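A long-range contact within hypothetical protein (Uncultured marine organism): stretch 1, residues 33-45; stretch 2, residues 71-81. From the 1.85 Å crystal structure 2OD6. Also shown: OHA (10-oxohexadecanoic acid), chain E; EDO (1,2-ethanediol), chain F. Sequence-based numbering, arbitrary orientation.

Stretch 1, residues 33-45: PVWVKEMKSRGLL
Stretch 2 71-81: ASFEANIAYLE

How do the two backbones run? Residues 33-40 are helical, with a type I turn from Lys-40 to Gly-43 leading into strand at Leu-44. Residues 71-81 are helical throughout. The helix axes cross at 146°, closer to antiparallel than parallel, and approach to 10.1 Å. CA atoms of Met-39 and Asn-76 lie 5.9 Å apart, those of Gly-43 and Ser-72 4.9 Å.

Why is glycine at 43? Its phi/psi of 102/11 would jam a CB against the preceding carbonyl, and that CB would sit 2.3 Å from Ser-72 OG.

What does Asn-76 (chi1 -87°, chi2 -66°) hold? Its ND2 donates to Ser-72 O at 2.9 Å and, weakly, to Met-39 O at 3.4 Å. Met-39 O also accepts from Arg-42 N (3.0 Å) and Leu-44 N (2.9 Å), so the Asn-76 amide adds a weak third donor to a carbonyl already used by the backbone where the chain enters the turn.

What surrounds Tyr-79 (chi1 t, chi2 74°)? Glu-38 CB lies over one ring face, 3.3 Å from Tyr-79 CZ. Arg-42 (m, t, t, 80°) places its guanidinium face over Tyr-79 CB, with NE 3.5 Å away, while its NH1 forms a salt bridge to Glu-38 OE1 at 2.7 Å. A water links Arg-42 NE to Ala-75 O. Met-39, a selenomethionine (m, t, p), packs CE 3.7 Å from Leu-80 CD1.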

# COMPACT_ATOMS: atom_id res chain seq x y z
N PRO A 33 1.03 -9.16 -19.79
CA PRO A 33 0.76 -8.62 -21.12
C PRO A 33 -0.73 -8.50 -21.49
O PRO A 33 -1.08 -7.63 -22.30
CB PRO A 33 1.47 -9.60 -22.07
CG PRO A 33 2.58 -10.15 -21.24
CD PRO A 33 1.99 -10.27 -19.85
N VAL A 34 -1.57 -9.36 -20.93
CA VAL A 34 -3.00 -9.28 -21.09
C VAL A 34 -3.58 -8.23 -20.12
O VAL A 34 -4.10 -7.21 -20.55
CB VAL A 34 -3.67 -10.67 -20.89
CG1 VAL A 34 -5.21 -10.58 -21.01
CG2 VAL A 34 -3.13 -11.67 -21.93
N TRP A 35 -3.46 -8.47 -18.81
CA TRP A 35 -4.26 -7.71 -17.86
C TRP A 35 -3.79 -6.27 -17.65
O TRP A 35 -4.63 -5.39 -17.43
CB TRP A 35 -4.44 -8.45 -16.53
CG TRP A 35 -3.21 -8.76 -15.76
CD1 TRP A 35 -2.54 -9.95 -15.74
CD2 TRP A 35 -2.51 -7.89 -14.86
NE1 TRP A 35 -1.45 -9.86 -14.93
CE2 TRP A 35 -1.40 -8.61 -14.36
CE3 TRP A 35 -2.70 -6.57 -14.43
CZ2 TRP A 35 -0.49 -8.06 -13.45
CZ3 TRP A 35 -1.78 -6.00 -13.53
CH2 TRP A 35 -0.69 -6.76 -13.05
N VAL A 36 -2.49 -6.00 -17.79
CA VAL A 36 -1.99 -4.65 -17.51
C VAL A 36 -2.53 -3.68 -18.54
O VAL A 36 -3.07 -2.62 -18.19
CB VAL A 36 -0.42 -4.54 -17.44
CG1 VAL A 36 -0.01 -3.12 -17.13
CG2 VAL A 36 0.17 -5.46 -16.39
N LYS A 37 -2.45 -4.08 -19.80
CA LYS A 37 -2.96 -3.28 -20.89
C LYS A 37 -4.44 -2.99 -20.65
O LYS A 37 -4.90 -1.86 -20.86
CB LYS A 37 -2.78 -4.06 -22.20
CG LYS A 37 -2.92 -3.28 -23.43
CD LYS A 37 -2.62 -4.13 -24.68
CE LYS A 37 -3.77 -5.08 -25.04
NZ LYS A 37 -3.66 -6.41 -24.35
N GLU A 38 -5.19 -4.00 -20.23
CA GLU A 38 -6.64 -3.84 -20.06
C GLU A 38 -6.98 -2.88 -18.95
O GLU A 38 -7.84 -2.01 -19.10
CB GLU A 38 -7.30 -5.19 -19.82
CG GLU A 38 -7.25 -6.09 -21.01
CD GLU A 38 -8.11 -5.64 -22.19
OE1 GLU A 38 -8.96 -4.74 -22.04
OE2 GLU A 38 -7.94 -6.21 -23.27
N MSE A 39 -6.29 -3.02 -17.83
CA MSE A 39 -6.53 -2.17 -16.66
C MSE A 39 -6.11 -0.71 -16.88
O MSE A 39 -6.80 0.23 -16.46
CB MSE A 39 -5.85 -2.76 -15.41
CG MSE A 39 -6.43 -4.05 -14.99
SE MSE A 39 -5.79 -4.73 -13.28
CE MSE A 39 -6.94 -3.78 -11.97
N LYS A 40 -4.99 -0.50 -17.55
CA LYS A 40 -4.54 0.83 -17.82
C LYS A 40 -5.45 1.52 -18.78
O LYS A 40 -5.68 2.72 -18.64
CB LYS A 40 -3.10 0.86 -18.32
CG LYS A 40 -2.09 0.48 -17.26
CD LYS A 40 -0.72 0.97 -17.64
CE LYS A 40 0.26 0.79 -16.49
NZ LYS A 40 1.64 1.01 -17.01
N SER A 41 -6.01 0.78 -19.75
CA SER A 41 -6.96 1.38 -20.69
C SER A 41 -8.24 1.81 -19.97
O SER A 41 -9.02 2.57 -20.53
CB SER A 41 -7.32 0.40 -21.81
OG SER A 41 -8.20 -0.61 -21.32
N ARG A 42 -8.45 1.29 -18.76
CA ARG A 42 -9.58 1.65 -17.91
C ARG A 42 -9.23 2.59 -16.78
O ARG A 42 -10.07 2.85 -15.90
CB ARG A 42 -10.21 0.38 -17.36
CG ARG A 42 -10.84 -0.45 -18.42
CD ARG A 42 -11.23 -1.80 -17.89
NE ARG A 42 -12.05 -2.51 -18.85
CZ ARG A 42 -11.60 -3.17 -19.91
NH1 ARG A 42 -10.31 -3.24 -20.18
NH2 ARG A 42 -12.46 -3.75 -20.73
N GLY A 43 -7.99 3.08 -16.77
CA GLY A 43 -7.56 4.09 -15.78
C GLY A 43 -6.73 3.65 -14.59
O GLY A 43 -6.55 4.42 -13.66
N LEU A 44 -6.22 2.43 -14.60
CA LEU A 44 -5.13 2.02 -13.73
C LEU A 44 -3.91 2.86 -14.06
O LEU A 44 -3.50 2.93 -15.22
CB LEU A 44 -4.77 0.53 -13.91
CG LEU A 44 -3.73 -0.07 -12.92
CD1 LEU A 44 -4.29 -0.25 -11.53
CD2 LEU A 44 -3.24 -1.39 -13.44
N LEU A 45 -3.36 3.52 -13.05
CA LEU A 45 -2.15 4.33 -13.25
C LEU A 45 -0.87 3.48 -13.04
O LEU A 45 0.10 3.62 -13.79
CB LEU A 45 -2.15 5.57 -12.35
CG LEU A 45 -3.12 6.75 -12.58
CD1 LEU A 45 -2.98 7.72 -11.37
CD2 LEU A 45 -2.92 7.48 -13.93
N ALA A 71 -14.38 6.33 -10.80
CA ALA A 71 -14.89 5.73 -12.05
C ALA A 71 -13.91 4.74 -12.63
O ALA A 71 -14.32 3.70 -13.13
CB ALA A 71 -15.25 6.82 -13.11
N SER A 72 -12.61 5.04 -12.53
CA SER A 72 -11.58 4.14 -13.06
C SER A 72 -11.47 2.89 -12.20
O SER A 72 -11.33 1.79 -12.74
CB SER A 72 -10.23 4.85 -13.14
OG SER A 72 -10.35 5.98 -13.96
N PHE A 73 -11.52 3.07 -10.88
CA PHE A 73 -11.58 1.93 -9.96
C PHE A 73 -12.75 1.00 -10.32
O PHE A 73 -12.56 -0.21 -10.50
CB PHE A 73 -11.66 2.39 -8.49
CG PHE A 73 -12.25 1.35 -7.57
CD1 PHE A 73 -11.50 0.25 -7.16
CD2 PHE A 73 -13.56 1.48 -7.12
CE1 PHE A 73 -12.04 -0.71 -6.34
CE2 PHE A 73 -14.11 0.51 -6.29
CZ PHE A 73 -13.36 -0.59 -5.90
N GLU A 74 -13.94 1.59 -10.46
CA GLU A 74 -15.14 0.82 -10.76
C GLU A 74 -15.06 0.06 -12.09
O GLU A 74 -15.51 -1.09 -12.17
CB GLU A 74 -16.38 1.72 -10.70
CG GLU A 74 -16.75 2.16 -9.27
CD GLU A 74 -17.93 3.13 -9.20
OE1 GLU A 74 -18.57 3.36 -10.24
OE2 GLU A 74 -18.21 3.66 -8.10
N ALA A 75 -14.52 0.69 -13.13
CA ALA A 75 -14.37 0.06 -14.44
C ALA A 75 -13.39 -1.09 -14.37
O ALA A 75 -13.52 -2.08 -15.07
CB ALA A 75 -13.89 1.07 -15.47
N ASN A 76 -12.39 -0.95 -13.52
CA ASN A 76 -11.40 -1.99 -13.34
C ASN A 76 -11.90 -3.22 -12.57
O ASN A 76 -11.61 -4.35 -12.96
CB ASN A 76 -10.13 -1.39 -12.73
CG ASN A 76 -9.20 -0.84 -13.80
OD1 ASN A 76 -8.67 -1.61 -14.58
ND2 ASN A 76 -9.04 0.47 -13.86
N ILE A 77 -12.66 -3.00 -11.49
CA ILE A 77 -13.39 -4.09 -10.80
C ILE A 77 -14.36 -4.82 -11.72
O ILE A 77 -14.50 -6.04 -11.67
CB ILE A 77 -14.19 -3.52 -9.59
CG1 ILE A 77 -13.23 -2.96 -8.54
CG2 ILE A 77 -15.13 -4.56 -9.01
CD1 ILE A 77 -11.91 -3.67 -8.42
N ALA A 78 -15.05 -4.06 -12.56
CA ALA A 78 -15.94 -4.62 -13.55
C ALA A 78 -15.18 -5.54 -14.49
O ALA A 78 -15.60 -6.66 -14.75
CB ALA A 78 -16.61 -3.50 -14.33
N TYR A 79 -14.05 -5.05 -15.00
CA TYR A 79 -13.21 -5.82 -15.90
C TYR A 79 -12.72 -7.08 -15.20
O TYR A 79 -12.72 -8.14 -15.80
CB TYR A 79 -11.99 -4.98 -16.36
CG TYR A 79 -10.89 -5.82 -16.94
CD1 TYR A 79 -11.03 -6.38 -18.21
CD2 TYR A 79 -9.73 -6.08 -16.23
CE1 TYR A 79 -10.02 -7.18 -18.75
CE2 TYR A 79 -8.70 -6.90 -16.77
CZ TYR A 79 -8.86 -7.43 -18.02
OH TYR A 79 -7.88 -8.22 -18.57
N LEU A 80 -12.27 -6.96 -13.96
CA LEU A 80 -11.70 -8.13 -13.30
C LEU A 80 -12.76 -9.17 -13.00
O LEU A 80 -12.54 -10.34 -13.25
CB LEU A 80 -10.90 -7.75 -12.06
CG LEU A 80 -9.54 -7.02 -12.21
CD1 LEU A 80 -9.03 -6.61 -10.83
CD2 LEU A 80 -8.49 -7.85 -12.93
N GLU A 81 -13.93 -8.76 -12.50
CA GLU A 81 -14.98 -9.73 -12.16
C GLU A 81 -15.48 -10.43 -13.42
O GLU A 81 -15.74 -11.62 -13.42
CB GLU A 81 -16.14 -9.07 -11.40
CG GLU A 81 -15.80 -8.67 -9.95
O2 OHA E . -8.78 -2.59 -6.79
C16 OHA E . -8.99 -3.76 -6.46
O3 OHA E . -9.73 -3.92 -5.39
C15 OHA E . -8.48 -4.96 -7.25
C14 OHA E . -8.44 -6.24 -6.39
C13 OHA E . -8.19 -7.56 -7.17
C12 OHA E . -7.00 -8.40 -6.67
C11 OHA E . -7.04 -9.90 -7.07
C10 OHA E . -5.72 -10.49 -7.61
C9 OHA E . -5.53 -10.13 -9.10
C8 OHA E . -4.10 -10.27 -9.68
C7 OHA E . -4.01 -9.65 -11.08
O1 OHA E . -3.77 -8.45 -11.22
C6 OHA E . -4.23 -10.44 -12.36
C5 OHA E . -4.40 -11.94 -12.13
C4 OHA E . -4.51 -12.67 -13.48
C3 OHA E . -4.51 -14.21 -13.40
C2 OHA E . -3.33 -14.85 -12.65
C1 OHA E . -3.83 -15.62 -11.44
C1 EDO F . -17.04 3.31 -5.20
O1 EDO F . -17.73 2.12 -5.59
C2 EDO F . -17.33 3.57 -3.72
O2 EDO F . -16.75 4.83 -3.31
O HOH W 1 -14.96 -2.47 -17.32